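Local coordinates for mannitol dehydrogenase (Pseudomonas fluorescens, PDB 1LJ8), which binds NAD and probably catalyses the NAD-dependent interconversion of mannitol and fructose, at residues Y86-T91 with Q365-Q370; V265-F270 with T285-P290. All blocks are in the same frame, centred on the assembly; numbering follows the deposited sequence.

Interaction 1. Residues Y86-T91 with Q365-Q370; sequences YELGDT and QAIADQ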
# COMPACT_ATOMS: atom_id res chain seq x y z
N TYR A 86 3.38 -2.85 17.64
CA TYR A 86 2.60 -3.79 18.46
C TYR A 86 2.13 -4.92 17.54
O TYR A 86 1.16 -4.75 16.79
CB TYR A 86 1.42 -3.00 19.03
CG TYR A 86 0.49 -3.72 20.01
CD1 TYR A 86 0.89 -4.87 20.68
CD2 TYR A 86 -0.77 -3.19 20.30
CE1 TYR A 86 0.02 -5.50 21.66
CE2 TYR A 86 -1.62 -3.80 21.25
CZ TYR A 86 -1.20 -4.95 21.92
OH TYR A 86 -2.02 -5.52 22.89
N GLU A 87 2.82 -6.06 17.63
CA GLU A 87 2.48 -7.22 16.79
C GLU A 87 1.29 -7.95 17.38
O GLU A 87 1.23 -8.16 18.58
CB GLU A 87 3.69 -8.18 16.68
CG GLU A 87 4.92 -7.58 15.93
CD GLU A 87 6.09 -8.54 15.88
OE1 GLU A 87 6.09 -9.50 16.70
OE2 GLU A 87 7.03 -8.31 15.06
N LEU A 88 0.32 -8.31 16.54
CA LEU A 88 -0.87 -9.01 17.01
C LEU A 88 -1.07 -10.28 16.18
O LEU A 88 -1.10 -10.22 14.97
CB LEU A 88 -2.08 -8.10 16.88
CG LEU A 88 -2.05 -6.78 17.68
CD1 LEU A 88 -3.10 -5.80 17.11
CD2 LEU A 88 -2.29 -7.09 19.14
N GLY A 89 -1.18 -11.43 16.85
CA GLY A 89 -1.37 -12.69 16.14
C GLY A 89 -1.96 -13.76 17.07
O GLY A 89 -1.93 -13.59 18.29
N ASP A 90 -2.49 -14.86 16.50
CA ASP A 90 -3.10 -15.95 17.28
C ASP A 90 -2.14 -17.07 17.63
O ASP A 90 -2.13 -17.55 18.76
CB ASP A 90 -4.24 -16.61 16.50
CG ASP A 90 -5.31 -15.67 16.10
OD1 ASP A 90 -5.50 -14.61 16.75
OD2 ASP A 90 -6.02 -16.01 15.13
N THR A 91 -1.44 -17.55 16.61
CA THR A 91 -0.45 -18.61 16.75
C THR A 91 0.75 -17.73 17.01
O THR A 91 1.76 -17.75 16.31
CB THR A 91 -0.35 -19.43 15.42
OG1 THR A 91 -0.24 -18.55 14.29
CG2 THR A 91 -1.62 -20.27 15.23
N GLN A 365 -7.16 -13.66 14.08
CA GLN A 365 -8.25 -12.94 14.73
C GLN A 365 -7.76 -11.78 15.58
O GLN A 365 -8.45 -10.77 15.71
CB GLN A 365 -9.07 -13.88 15.64
CG GLN A 365 -9.38 -15.24 15.02
CD GLN A 365 -10.61 -15.24 14.14
OE1 GLN A 365 -11.69 -14.82 14.57
NE2 GLN A 365 -10.47 -15.72 12.88
N ALA A 366 -6.57 -11.92 16.14
CA ALA A 366 -6.06 -10.89 17.04
C ALA A 366 -5.76 -9.56 16.36
O ALA A 366 -5.92 -8.51 16.97
CB ALA A 366 -4.82 -11.39 17.71
N ILE A 367 -5.33 -9.62 15.10
CA ILE A 367 -4.92 -8.40 14.37
C ILE A 367 -6.05 -7.41 14.11
O ILE A 367 -5.83 -6.19 14.06
CB ILE A 367 -4.19 -8.81 13.04
CG1 ILE A 367 -3.41 -7.63 12.39
CG2 ILE A 367 -5.21 -9.37 12.07
CD1 ILE A 367 -2.38 -6.96 13.30
N ALA A 368 -7.26 -7.90 13.90
CA ALA A 368 -8.39 -7.02 13.68
C ALA A 368 -8.16 -5.97 12.57
O ALA A 368 -8.28 -4.75 12.76
CB ALA A 368 -8.80 -6.34 15.02
N ASP A 369 -7.86 -6.47 11.38
CA ASP A 369 -7.64 -5.61 10.22
C ASP A 369 -8.99 -5.19 9.66
O ASP A 369 -9.88 -6.00 9.41
CB ASP A 369 -6.79 -6.37 9.19
CG ASP A 369 -6.37 -5.47 8.03
OD1 ASP A 369 -6.43 -4.25 8.25
OD2 ASP A 369 -5.98 -5.99 6.96
N GLN A 370 -9.15 -3.90 9.46
CA GLN A 370 -10.43 -3.35 9.06
C GLN A 370 -10.86 -3.44 7.61
O GLN A 370 -10.10 -3.05 6.74
CB GLN A 370 -10.48 -1.86 9.44
CG GLN A 370 -10.05 -1.59 10.88
CD GLN A 370 -8.56 -1.22 10.99
OE1 GLN A 370 -7.81 -1.27 10.02
NE2 GLN A 370 -8.15 -0.83 12.21
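D90 offers a compact example of one carboxylate reading two successive backbone amides. Its OD2 accepts from the N of Q365 at 2.8 Å along an almost straight line, 176° at the hydrogen, while OD1 takes the N of A366 at 3.0 Å with a more bent approach of 142°. Each oxygen uses its syn lone pair, so both amides are met on the syn side, the two oxygens acting together, which fixes the group's rotation about CB-CG. Two N-H dipoles converging on the group would probably help stabilise its negative charge. The residues thus gripped open a bend, 365-367, with helical backbone angles but no regular helical bonds. Q365 turns its amide away from D90, toward S363 O and N323, by bending at chi2. The side chain of N364 bridges the two segments, ND2 donating to L88 O and OD1 accepting from I367 N.

In the fold, the seam joins the nucleotide-binding half to the helical half: segment 86-91 leaves strand 83-87, next to the outermost strand 256-258 in the seven-stranded mixed sheet of the Rossmann domain, and 365-370 links helices 351-362 and 371-375 of the C-terminal domain.

Inward from the carboxylate, the A366 methyl points toward 86-91, its CB 3.4 Å from D90 OD1 and 3.7 Å from G89 O. Apolar contact then takes over. I367 sends CG1 anti to its backbone N (chi1 -165°), which carries CD1 to within 3.8 Å of L88 CB as the two side chains cross obliquely. The L88 branches diverge: CD1 lies 3.9 Å from A366 O, whereas CD2 sits 3.6 Å above one face of the Y86 ring, displaced toward its rim. H240 of helix 238-248 and V257 also touch L88.

Interaction 2. Residues V265-F270 with T285-P290; sequences VLEDKF and TDDVTP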
# COMPACT_ATOMS: atom_id res chain seq x y z
N VAL A 265 11.50 -8.55 -0.26
CA VAL A 265 12.44 -9.07 -1.24
C VAL A 265 12.70 -7.85 -2.17
O VAL A 265 11.75 -7.26 -2.68
CB VAL A 265 11.86 -10.21 -2.05
CG1 VAL A 265 13.01 -10.74 -2.97
CG2 VAL A 265 11.34 -11.32 -1.10
N LEU A 266 13.96 -7.49 -2.32
CA LEU A 266 14.38 -6.30 -3.08
C LEU A 266 15.35 -6.63 -4.20
O LEU A 266 16.15 -7.56 -4.09
CB LEU A 266 15.19 -5.34 -2.16
CG LEU A 266 14.76 -4.02 -1.54
CD1 LEU A 266 15.82 -3.49 -0.57
CD2 LEU A 266 14.47 -3.02 -2.64
N GLU A 267 15.32 -5.81 -5.23
CA GLU A 267 16.33 -5.91 -6.27
C GLU A 267 17.47 -5.00 -5.77
O GLU A 267 17.23 -3.88 -5.30
CB GLU A 267 15.78 -5.40 -7.60
CG GLU A 267 14.77 -6.39 -8.17
CD GLU A 267 14.09 -5.89 -9.40
OE1 GLU A 267 14.23 -4.66 -9.77
OE2 GLU A 267 13.39 -6.73 -9.99
N ASP A 268 18.71 -5.47 -5.81
CA ASP A 268 19.83 -4.69 -5.30
C ASP A 268 20.32 -3.66 -6.30
O ASP A 268 21.42 -3.81 -6.88
CB ASP A 268 20.96 -5.63 -4.89
CG ASP A 268 21.91 -5.02 -3.86
OD1 ASP A 268 21.81 -3.81 -3.55
OD2 ASP A 268 22.78 -5.77 -3.38
N LYS A 269 19.53 -2.60 -6.47
CA LYS A 269 19.82 -1.54 -7.44
C LYS A 269 19.80 -0.20 -6.73
O LYS A 269 18.79 0.51 -6.77
CB LYS A 269 18.73 -1.56 -8.53
CG LYS A 269 18.67 -2.81 -9.37
CD LYS A 269 17.49 -2.78 -10.36
CE LYS A 269 17.38 -4.09 -11.11
NZ LYS A 269 16.14 -4.07 -11.98
N PHE A 270 20.92 0.14 -6.08
CA PHE A 270 21.02 1.38 -5.31
C PHE A 270 22.24 2.12 -5.81
O PHE A 270 23.36 1.61 -5.72
CB PHE A 270 21.16 1.05 -3.81
CG PHE A 270 19.91 0.48 -3.21
CD1 PHE A 270 19.53 -0.84 -3.48
CD2 PHE A 270 19.04 1.29 -2.49
CE1 PHE A 270 18.29 -1.34 -3.06
CE2 PHE A 270 17.83 0.82 -2.06
CZ PHE A 270 17.42 -0.50 -2.34
N THR A 285 17.15 -10.30 -4.75
CA THR A 285 17.11 -11.25 -5.85
C THR A 285 17.28 -10.46 -7.12
O THR A 285 17.03 -9.25 -7.17
CB THR A 285 15.78 -12.05 -5.83
OG1 THR A 285 15.85 -13.14 -6.77
CG2 THR A 285 14.60 -11.15 -6.17
N ASP A 286 17.69 -11.13 -8.19
CA ASP A 286 17.92 -10.42 -9.43
C ASP A 286 16.67 -9.79 -10.05
O ASP A 286 16.68 -8.63 -10.46
CB ASP A 286 18.62 -11.34 -10.43
CG ASP A 286 20.01 -11.75 -9.95
OD1 ASP A 286 20.80 -10.85 -9.63
OD2 ASP A 286 20.32 -12.96 -9.92
N ASP A 287 15.60 -10.57 -10.12
CA ASP A 287 14.32 -10.13 -10.66
C ASP A 287 13.18 -10.47 -9.67
O ASP A 287 12.78 -11.62 -9.52
CB ASP A 287 14.09 -10.79 -12.03
CG ASP A 287 12.68 -10.59 -12.55
OD1 ASP A 287 12.01 -9.61 -12.12
OD2 ASP A 287 12.26 -11.43 -13.39
N VAL A 288 12.69 -9.47 -8.96
CA VAL A 288 11.67 -9.72 -7.99
C VAL A 288 10.25 -9.70 -8.60
O VAL A 288 9.30 -10.06 -7.92
CB VAL A 288 11.78 -8.63 -6.84
CG1 VAL A 288 11.19 -7.35 -7.30
CG2 VAL A 288 11.08 -9.10 -5.55
N THR A 289 10.11 -9.33 -9.87
CA THR A 289 8.76 -9.18 -10.42
C THR A 289 7.83 -10.39 -10.33
O THR A 289 6.67 -10.22 -10.02
CB THR A 289 8.75 -8.53 -11.85
OG1 THR A 289 9.46 -9.34 -12.79
CG2 THR A 289 9.47 -7.15 -11.80
N PRO A 290 8.31 -11.63 -10.56
CA PRO A 290 7.28 -12.66 -10.42
C PRO A 290 6.74 -12.83 -8.99
O PRO A 290 5.59 -13.22 -8.81
CB PRO A 290 7.97 -13.93 -10.95
CG PRO A 290 9.41 -13.66 -10.82
CD PRO A 290 9.57 -12.17 -11.10
O HOH W 1 13.18 -6.54 -12.54
O HOH W 2 19.46 -7.91 -6.97
O HOH W 3 15.93 -7.07 -12.82
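At V265 the central strand of a small three-stranded sheet, 263-266, turns a valine toward segment 285-290. Its CG1, anti to the backbone N, reaches CG2 of T285 at 3.6 Å and CG2 of V288 at the same 3.6 Å, the two valines sliding past each other in opposite directions. L266 points its side chain the other way, onto W277 and F284, and contributes its carbonyl instead: T285 N donates to L266 O at 3.0 Å, continuing the parallel pairing of this strand with 283-284.

E267 is the hub. Extended beyond CG, it passes over the turn at 285-288 and brings OE2 to V288 N at 3.0 Å (160° at the hydrogen), using the anti lone pair. OE1 is held by N226 and by K269 NZ, a salt bridge of 3.0 Å approached 60° out of the carboxylate plane. An alanine here removes the carboxylate that V288 N, N226 and K269 share, and would probably loosen the hold on the turn into the helix. D268, the centre of an inverse gamma turn, salt-bridges to R274 through its side chain, and a water ties its backbone N to T285 O. Another water connects K269 NZ to D286 O.

D287, just ahead of the turn into helix 289-313, supplies a capping bond: its OD1 accepts from T289 N and, at 2.7 Å, from T289 OG1. The E267 and D287 carboxylates stand close, OE2 3.8 Å from OD1. A water between them, donating to OE2 at 2.6 Å and weakly to OD1, probably eases the repulsion. Such proximity would tend to raise the pKa of one of the acids, yet the amide donors, the helix start and K269 probably offset the repulsion and let both remain ionised.

In the fold
The two interactions join the chain at separate points, interaction 1 between the Rossmann and C-terminal family regions, interaction 2 where the chain passes from the small sheet into helix 289-313. Interaction 2 is nested within the loop of more than 270 residues that interaction 1 closes, yet their centres lie 29 Å apart and their nearest atoms about 16 Å. Interaction 1 lies closer to the cofactor: the side chain of I367 is about 9 Å from the bound NAD and about 7 Å from that of T233, an NAD-binding residue, whereas the side chain of V265 is about 13 Å from NAD. Strand 227-230 relates them, pairing with V265 before the chain reaches P234, which touches I367.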